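Local coordinates for protein thermotoga maritima TmcAL (Thermotoga maritima, PDB 5Y0T) that belongs to the HIGH nucleotidyl transferase family of the HUP clan and binds adenosine-5'-rp-alpha-thio-triphosphate, at residues T33-S38 against M62-V67. Residues are numbered along the deposited sequence; the frame is centred on the assembly and turned at random.
Sequences TIAVMS and MGVDVV
T33 and D65 are joined by two hydrogen bonds. The backbone N of T33 donates to D65 OD1 at 2.8 Å, on the anti side of the carboxylate and 23° out of its plane. D65 CG lies anti to its own carbonyl carbon (chi1 -60°), and this turns the carboxylate back toward T33. In return, D65 N donates to T33 O at 2.9 Å. V66 N adds a weak bond to the same oxygen, so one carbonyl takes two successive amides.

Further along, regular parallel pairing begins. A35 N meets V66 O at 2.9 Å, with an N-H...O angle of 166°. I34 CA makes a C-H...O contact with V66 O, which thus takes both A35 N and the C-H of I34. V67 CA makes a like contact with A35 O. The two strands are neighbours in the parallel part of the sheet, with strand 3-8 on the other side of strand 32-38, in the Rossmann-like core of the HUP clan. Helix 52-61 joins them in a beta-alpha-beta crossover. It ends in a Schellman motif at G63, whose phi is positive, and the chain then turns into strand 66-70.

Apolar contacts lie on both faces of the sheet. I34 CG1 is 4.2 Å from V66 CB on one face. On the face that carries A35 and V67, V64 CG1 packs against A35 CB at 3.9 Å. M37 CB lies alongside V67 CG1 at 4.1 Å. A59 and L60 of helix 52-61 pack on V67, and the M37 side chain is about 7 Å from the bound adenosine-5'-rp-alpha-thio-triphosphate.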
loop_
_atom_site.group_PDB
_atom_site.type_symbol
_atom_site.label_atom_id
_atom_site.label_comp_id
_atom_site.label_asym_id
_atom_site.label_seq_id
_atom_site.Cartn_x
_atom_site.Cartn_y
_atom_site.Cartn_z
ATOM N N THR A 33 31.935 -12.071 -21.297
ATOM C CA THR A 33 30.791 -11.184 -21.478
ATOM C C THR A 33 30.024 -11.050 -20.161
ATOM O O THR A 33 29.659 -12.044 -19.545
ATOM C CB THR A 33 29.851 -11.718 -22.570
ATOM O OG1 THR A 33 30.562 -11.758 -23.810
ATOM C CG2 THR A 33 28.622 -10.837 -22.727
ATOM N N ILE A 34 29.799 -9.811 -19.748
ATOM C CA ILE A 34 29.107 -9.500 -18.516
ATOM C C ILE A 34 27.859 -8.695 -18.846
ATOM O O ILE A 34 27.929 -7.724 -19.597
ATOM C CB ILE A 34 30.012 -8.701 -17.572
ATOM C CG1 ILE A 34 31.219 -9.556 -17.147
ATOM C CG2 ILE A 34 29.225 -8.218 -16.365
ATOM C CD1 ILE A 34 32.268 -8.751 -16.377
ATOM N N ALA A 35 26.715 -9.097 -18.300
ATOM C CA ALA A 35 25.477 -8.329 -18.505
ATOM C C ALA A 35 25.046 -7.667 -17.210
ATOM O O ALA A 35 25.157 -8.277 -16.158
ATOM C CB ALA A 35 24.364 -9.228 -19.026
ATOM N N VAL A 36 24.595 -6.417 -17.290
ATOM C CA VAL A 36 23.900 -5.780 -16.176
ATOM C C VAL A 36 22.450 -5.692 -16.613
ATOM O O VAL A 36 22.135 -5.111 -17.653
ATOM C CB VAL A 36 24.499 -4.376 -15.782
ATOM C CG1 VAL A 36 24.419 -3.334 -16.936
ATOM C CG2 VAL A 36 23.829 -3.838 -14.504
ATOM N N MET A 37 21.578 -6.310 -15.812
ATOM C CA MET A 37 20.206 -6.592 -16.192
ATOM C C MET A 37 19.231 -6.029 -15.158
ATOM O O MET A 37 19.423 -6.199 -13.958
ATOM C CB MET A 37 19.991 -8.113 -16.326
ATOM C CG MET A 37 18.634 -8.539 -16.896
ATOM S SD MET A 37 18.384 -10.327 -16.810
ATOM C CE MET A 37 17.908 -10.468 -15.081
ATOM N N SER A 38 18.183 -5.369 -15.633
ATOM C CA SER A 38 17.083 -4.990 -14.762
ATOM C C SER A 38 16.523 -6.223 -14.071
ATOM O O SER A 38 16.445 -7.303 -14.661
ATOM C CB SER A 38 15.982 -4.293 -15.561
ATOM O OG SER A 38 16.429 -3.034 -16.038
ATOM N N MET A 62 22.465 -18.175 -23.022
ATOM C CA MET A 62 22.559 -17.563 -24.333
ATOM C C MET A 62 23.948 -17.025 -24.630
ATOM O O MET A 62 24.185 -16.507 -25.723
ATOM C CB MET A 62 21.518 -16.454 -24.473
ATOM C CG MET A 62 20.078 -16.953 -24.409
ATOM S SD MET A 62 19.597 -18.064 -25.754
ATOM C CE MET A 62 19.902 -19.670 -25.055
ATOM N N GLY A 63 24.885 -17.233 -23.706
ATOM C CA GLY A 63 26.259 -16.775 -23.897
ATOM C C GLY A 63 26.804 -15.680 -22.988
ATOM O O GLY A 63 27.946 -15.264 -23.149
ATOM N N VAL A 64 26.024 -15.230 -22.009
ATOM C CA VAL A 64 26.578 -14.346 -20.961
ATOM C C VAL A 64 27.350 -15.164 -19.887
ATOM O O VAL A 64 26.916 -16.250 -19.509
ATOM C CB VAL A 64 25.468 -13.514 -20.272
ATOM C CG1 VAL A 64 26.062 -12.690 -19.150
ATOM C CG2 VAL A 64 24.785 -12.578 -21.288
ATOM N N ASP A 65 28.523 -14.685 -19.452
ATOM C CA ASP A 65 29.302 -15.399 -18.424
ATOM C C ASP A 65 28.877 -15.046 -17.009
ATOM O O ASP A 65 28.901 -15.900 -16.129
ATOM C CB ASP A 65 30.795 -15.116 -18.565
ATOM C CG ASP A 65 31.332 -15.559 -19.918
ATOM O OD1 ASP A 65 31.947 -14.739 -20.620
ATOM O OD2 ASP A 65 31.115 -16.725 -20.282
ATOM N N VAL A 66 28.582 -13.761 -16.801
ATOM C CA VAL A 66 28.167 -13.227 -15.492
ATOM C C VAL A 66 27.002 -12.247 -15.655
ATOM O O VAL A 66 27.054 -11.359 -16.499
ATOM C CB VAL A 66 29.324 -12.484 -14.783
ATOM C CG1 VAL A 66 28.900 -12.005 -13.372
ATOM C CG2 VAL A 66 30.603 -13.376 -14.711
ATOM N N VAL A 67 25.968 -12.402 -14.832
ATOM C CA VAL A 67 24.826 -11.491 -14.848
ATOM C C VAL A 67 24.786 -10.713 -13.537
ATOM O O VAL A 67 24.843 -11.308 -12.465
ATOM C CB VAL A 67 23.465 -12.215 -15.021
ATOM C CG1 VAL A 67 22.314 -11.190 -14.960
ATOM C CG2 VAL A 67 23.416 -12.987 -16.350
#